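Local coordinates for galactose-1-phosphate uridylyltransferase (Pyrobaculum aerophilum str. IM2, PDB 6K9Z) that transfers uridylyl groups between hexose 1-phosphates as a zinc-binding galactose-1-phosphate uridylyltransferase, at the interface of chains A and B. Coordinates in Å, arbitrary orientation; residue numbers count along the deposited sequence, not the author numbering. Chains: chain A/B, Galactose-1-phosphate uridylyltransferase.

Contact 1: the interface of chains A and B. Residues chain A 181-182, 196, 299; chain B 4, 63, 65, 68.
B:Arg4 lies over one face of the A:Phe196 ring, with NH1 3.6 Å from the ring centroid and the guanidinium and ring planes 15° apart, a cation-pi stack. Around this ring the contact is tight. B:Tyr68 runs antiparallel alongside the phenyl: A:Phe196 CD2 meets B:Tyr68 CG at 3.5 Å while A:Phe196 CB sits over the tyrosine face. The phenyl reaches this slot because its CG stands anti to the backbone N (chi1 -174°).

The extended B:Arg4 chain carries NH1 to the backbone carbonyl A:Phe196 O at 3.1 Å, in the carbonyl plane and on a lone pair. B:Arg4 NH1 also bonds A:Glu299 OE2 at 2.9 Å, on the oxygen's syn lone pair, and NH2 takes OE1, giving an end-on salt bridge. On its anti side A:Glu299 OE2 accepts a bent bond from A:Arg182 NH1 of its own chain, which couples two ion pairs. A:Arg182 grips B:Glu65 through NH1 to OE1 (2.8 Å) and NH2 to OE2 (2.9 Å), guanidinium and carboxylate planes 16° apart. A leucine at B:Arg4 would probably leave the A:Glu299 carboxylate and the A:Phe196 carbonyl without their cross-chain donor.

At one looser margin water 1 links A:Phe196 N to the B:Tyr68 phenol OH; at another, A:Lys181 NZ stays 4.9 Å from B:Glu65 OE1, too far for a salt bridge. The patch joins the subunits through an aromatic plug and linked ion pairs, probably stabilising the dimer.

Contact 2: the interface of chains A and B. Residues chain A 4, 15, 63, 65, 68, 70; chain B 196, 298-299.
Strand 2-5 of chain A and the first turn of helix 298-311 of chain B meet here, with the loop residue B:Phe196 inserted beside them. A:Arg4 on the strand runs extended from CG to NE and faces B:Glu299 end-on. A:Arg4 NH1 reaches B:Glu299 OE2 on the oxygen's syn lone pair at 2.9 Å, and A:Arg4 NH2 reaches B:Glu299 OE1 at 2.9 Å from 23° out of the carboxylate plane, a two-pronged salt bridge. The acid is bent at chi2 (75°), which folds its carboxylate back toward the arginine.

Both faces of that guanidinium are covered: B:Pro298 CD lies 3.5 Å above one, and B:Phe196 CE1 packs on the other. The clamp, together with A:Arg4 NH1 bonding B:Phe196 O at 3.0 Å, should restrict rotation of the arginine head.

The phenyl ring is itself sandwiched. A:Arg4 NH1 covers one face, and A:Tyr68 CD2 covers the opposite one, offset toward the rim. At the ring's edge, in plane, A:Val70 CG2 touches B:Phe196 CZ at 3.5 Å, near the carbonyl A:Thr63 O. A:Glu65 passes alongside, its carboxylate turned 66° from the ring, and A:Glu65 OE1 comes to 3.5 Å from B:Phe196 CD1. B:Phe196 CB lies over the A:Tyr68 face as a CH-pi contact, and water 2 joins B:Phe196 N to the phenol oxygen A:Tyr68 OH, 2.8 Å from the water.

Contact 1: the interface of chains A and B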
loop_
_atom_site.group_PDB
_atom_site.type_symbol
_atom_site.label_atom_id
_atom_site.label_comp_id
_atom_site.label_asym_id
_atom_site.label_seq_id
_atom_site.Cartn_x
_atom_site.Cartn_y
_atom_site.Cartn_z
ATOM N N LYS A 181 8.816 2.296 26.315
ATOM C CA LYS A 181 10.039 2.718 25.577
ATOM C C LYS A 181 9.681 3.512 24.316
ATOM O O LYS A 181 10.395 4.477 24.009
ATOM C CB LYS A 181 10.860 1.486 25.186
ATOM C CG LYS A 181 12.224 1.777 24.579
ATOM C CD LYS A 181 12.878 0.565 23.952
ATOM C CE LYS A 181 12.487 -0.744 24.601
ATOM N NZ LYS A 181 13.674 -1.570 24.929
ATOM N N ARG A 182 8.631 3.097 23.608
ATOM C CA ARG A 182 8.229 3.783 22.351
ATOM C C ARG A 182 7.067 4.750 22.605
ATOM O O ARG A 182 6.492 5.228 21.616
ATOM C CB ARG A 182 7.896 2.755 21.266
ATOM C CG ARG A 182 9.119 2.122 20.621
ATOM C CD ARG A 182 8.752 1.010 19.659
ATOM N NE ARG A 182 7.839 0.081 20.297
ATOM C CZ ARG A 182 8.207 -1.027 20.921
ATOM N NH1 ARG A 182 9.481 -1.368 20.972
ATOM N NH2 ARG A 182 7.294 -1.796 21.480
ATOM N N PHE A 196 5.970 -1.556 17.814
ATOM C CA PHE A 196 7.115 -2.468 17.532
ATOM C C PHE A 196 7.160 -2.808 16.042
ATOM O O PHE A 196 8.224 -2.882 15.427
ATOM C CB PHE A 196 7.021 -3.741 18.359
ATOM C CG PHE A 196 8.232 -4.626 18.215
ATOM C CD1 PHE A 196 9.391 -4.353 18.910
ATOM C CD2 PHE A 196 8.197 -5.763 17.429
ATOM C CE1 PHE A 196 10.513 -5.146 18.780
ATOM C CE2 PHE A 196 9.321 -6.579 17.318
ATOM C CZ PHE A 196 10.462 -6.289 18.036
ATOM N N GLU A 299 12.373 2.154 17.802
ATOM C CA GLU A 299 12.809 2.650 19.141
ATOM C C GLU A 299 13.527 3.995 18.985
ATOM O O GLU A 299 13.212 4.929 19.725
ATOM C CB GLU A 299 13.660 1.600 19.831
ATOM C CG GLU A 299 12.875 0.337 20.155
ATOM C CD GLU A 299 12.631 -0.586 18.961
ATOM O OE1 GLU A 299 13.515 -0.687 18.080
ATOM O OE2 GLU A 299 11.537 -1.151 18.877
ATOM N N ARG B 4 10.690 -8.017 11.574
ATOM C CA ARG B 4 9.621 -7.923 12.588
ATOM C C ARG B 4 8.306 -8.316 11.933
ATOM O O ARG B 4 8.204 -8.228 10.728
ATOM C CB ARG B 4 9.544 -6.526 13.188
ATOM C CG ARG B 4 10.847 -6.075 13.819
ATOM C CD ARG B 4 10.752 -4.771 14.529
ATOM N NE ARG B 4 11.997 -4.387 15.159
ATOM C CZ ARG B 4 12.138 -3.460 16.081
ATOM N NH1 ARG B 4 11.082 -2.779 16.554
ATOM N NH2 ARG B 4 13.348 -3.213 16.557
ATOM N N THR B 63 16.649 -8.157 17.401
ATOM C CA THR B 63 15.984 -7.448 18.528
ATOM C C THR B 63 14.676 -8.191 18.880
ATOM O O THR B 63 13.707 -8.128 18.085
ATOM C CB THR B 63 15.763 -5.963 18.196
ATOM O OG1 THR B 63 16.963 -5.445 17.598
ATOM C CG2 THR B 63 15.421 -5.137 19.423
ATOM N N GLU B 65 11.332 -8.803 21.550
ATOM C CA GLU B 65 10.344 -8.195 22.488
ATOM C C GLU B 65 9.312 -9.295 22.779
ATOM O O GLU B 65 8.888 -9.952 21.819
ATOM C CB GLU B 65 9.798 -6.852 22.007
ATOM C CG GLU B 65 9.583 -5.891 23.162
ATOM C CD GLU B 65 9.217 -4.464 22.807
ATOM O OE1 GLU B 65 10.106 -3.725 22.370
ATOM O OE2 GLU B 65 8.044 -4.097 22.993
ATOM N N TYR B 68 6.074 -10.102 20.542
ATOM C CA TYR B 68 6.237 -10.076 19.063
ATOM C C TYR B 68 7.179 -11.140 18.489
ATOM O O TYR B 68 8.141 -11.564 19.147
ATOM C CB TYR B 68 6.699 -8.678 18.654
ATOM C CG TYR B 68 5.842 -7.581 19.230
ATOM C CD1 TYR B 68 4.576 -7.336 18.731
ATOM C CD2 TYR B 68 6.273 -6.822 20.303
ATOM C CE1 TYR B 68 3.771 -6.346 19.262
ATOM C CE2 TYR B 68 5.481 -5.824 20.845
ATOM C CZ TYR B 68 4.224 -5.585 20.321
ATOM O OH TYR B 68 3.432 -4.607 20.841
HETATM O O HOH W 1 3.942 -2.016 19.741
#

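Contact 2: the interface of chains A and B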
loop_
_atom_site.group_PDB
_atom_site.type_symbol
_atom_site.label_atom_id
_atom_site.label_comp_id
_atom_site.label_asym_id
_atom_site.label_seq_id
_atom_site.Cartn_x
_atom_site.Cartn_y
_atom_site.Cartn_z
ATOM N N ARG A 4 -15.530 -4.171 -7.154
ATOM C CA ARG A 4 -14.992 -5.463 -7.625
ATOM C C ARG A 4 -14.132 -6.086 -6.542
ATOM O O ARG A 4 -13.590 -5.373 -5.681
ATOM C CB ARG A 4 -14.258 -5.261 -8.960
ATOM C CG ARG A 4 -15.073 -4.574 -10.037
ATOM C CD ARG A 4 -14.335 -4.573 -11.349
ATOM N NE ARG A 4 -15.107 -3.938 -12.364
ATOM C CZ ARG A 4 -14.804 -3.926 -13.651
ATOM N NH1 ARG A 4 -13.736 -4.577 -14.099
ATOM N NH2 ARG A 4 -15.583 -3.289 -14.500
ATOM N N VAL A 15 -14.795 0.884 -8.316
ATOM C CA VAL A 15 -14.666 1.297 -9.741
ATOM C C VAL A 15 -15.754 2.355 -10.003
ATOM O O VAL A 15 -16.922 1.965 -9.912
ATOM C CB VAL A 15 -14.797 0.067 -10.664
ATOM C CG1 VAL A 15 -14.671 0.470 -12.119
ATOM C CG2 VAL A 15 -13.760 -0.985 -10.325
ATOM N N THR A 63 -21.378 -4.368 -12.858
ATOM C CA THR A 63 -20.797 -5.118 -14.012
ATOM C C THR A 63 -20.467 -6.543 -13.560
ATOM O O THR A 63 -19.577 -6.654 -12.727
ATOM C CB THR A 63 -19.558 -4.405 -14.558
ATOM O OG1 THR A 63 -19.857 -3.005 -14.629
ATOM C CG2 THR A 63 -19.119 -4.918 -15.915
ATOM N N GLU A 65 -19.032 -10.466 -14.295
ATOM C CA GLU A 65 -18.161 -11.376 -15.092
ATOM C C GLU A 65 -18.197 -12.738 -14.385
ATOM O O GLU A 65 -18.187 -12.752 -13.144
ATOM C CB GLU A 65 -16.773 -10.787 -15.361
ATOM C CG GLU A 65 -16.315 -11.018 -16.790
ATOM C CD GLU A 65 -15.131 -10.196 -17.274
ATOM O OE1 GLU A 65 -15.314 -8.997 -17.534
ATOM O OE2 GLU A 65 -14.033 -10.768 -17.407
ATOM N N TYR A 68 -15.895 -13.810 -11.228
ATOM C CA TYR A 68 -15.567 -12.668 -10.334
ATOM C C TYR A 68 -16.769 -12.244 -9.508
ATOM O O TYR A 68 -17.939 -12.311 -10.031
ATOM C CB TYR A 68 -15.058 -11.456 -11.116
ATOM C CG TYR A 68 -13.842 -11.772 -11.940
ATOM C CD1 TYR A 68 -12.646 -12.165 -11.366
ATOM C CD2 TYR A 68 -13.926 -11.777 -13.322
ATOM C CE1 TYR A 68 -11.543 -12.514 -12.139
ATOM C CE2 TYR A 68 -12.841 -12.117 -14.100
ATOM C CZ TYR A 68 -11.641 -12.469 -13.516
ATOM O OH TYR A 68 -10.599 -12.804 -14.328
ATOM N N VAL A 70 -18.833 -9.230 -7.768
ATOM C CA VAL A 70 -19.036 -7.757 -7.848
ATOM C C VAL A 70 -20.205 -7.417 -6.920
ATOM O O VAL A 70 -21.160 -8.208 -6.863
ATOM C CB VAL A 70 -19.268 -7.285 -9.294
ATOM C CG1 VAL A 70 -19.415 -5.775 -9.371
ATOM C CG2 VAL A 70 -18.142 -7.750 -10.201
ATOM N N PHE B 196 -9.557 -7.995 -14.403
ATOM C CA PHE B 196 -10.891 -7.491 -14.020
ATOM C C PHE B 196 -10.763 -6.734 -12.694
ATOM O O PHE B 196 -11.507 -5.778 -12.482
ATOM C CB PHE B 196 -11.851 -8.673 -13.892
ATOM C CG PHE B 196 -13.260 -8.292 -13.521
ATOM C CD1 PHE B 196 -14.167 -7.867 -14.478
ATOM C CD2 PHE B 196 -13.656 -8.330 -12.199
ATOM C CE1 PHE B 196 -15.466 -7.510 -14.116
ATOM C CE2 PHE B 196 -14.948 -7.981 -11.845
ATOM C CZ PHE B 196 -15.844 -7.601 -12.808
ATOM N N PRO B 298 -11.452 -0.902 -15.874
ATOM C CA PRO B 298 -10.394 -1.751 -16.445
ATOM C C PRO B 298 -10.565 -2.016 -17.957
ATOM O O PRO B 298 -9.618 -2.210 -18.728
ATOM C CB PRO B 298 -10.492 -3.043 -15.633
ATOM C CG PRO B 298 -10.928 -2.539 -14.239
ATOM C CD PRO B 298 -11.929 -1.452 -14.576
ATOM N N GLU B 299 -11.817 -2.103 -18.366
ATOM C CA GLU B 299 -12.118 -2.401 -19.779
ATOM C C GLU B 299 -11.633 -1.179 -20.635
ATOM O O GLU B 299 -11.132 -1.396 -21.771
ATOM C CB GLU B 299 -13.601 -2.753 -19.926
ATOM C CG GLU B 299 -13.996 -4.034 -19.190
ATOM C CD GLU B 299 -14.090 -3.896 -17.658
ATOM O OE1 GLU B 299 -14.568 -2.825 -17.183
ATOM O OE2 GLU B 299 -13.649 -4.844 -16.974
HETATM O O HOH W 2 -9.012 -10.630 -15.097
#

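Contacts 1 and 2 repeat one core with the chains exchanged; the centres of their C-alpha atoms lie about 41 Å apart. Positions 4, 63, 65, 68, 196 and 299 recur, strand 2-5 facing helix 298-309 of chain A in contact 1 and helix 298-311 of chain B in contact 2. Contact 1 adds the A:Arg182 pair with B:Glu65, contact 2 the valines and B:Pro298. Two separated attachments should resist rocking of the subunits. Their centres stand about 31 Å and 27 Å from A:Phe140, the changed residue at the predicted active-site position, so a role in holding the subunits together is the likelier reading.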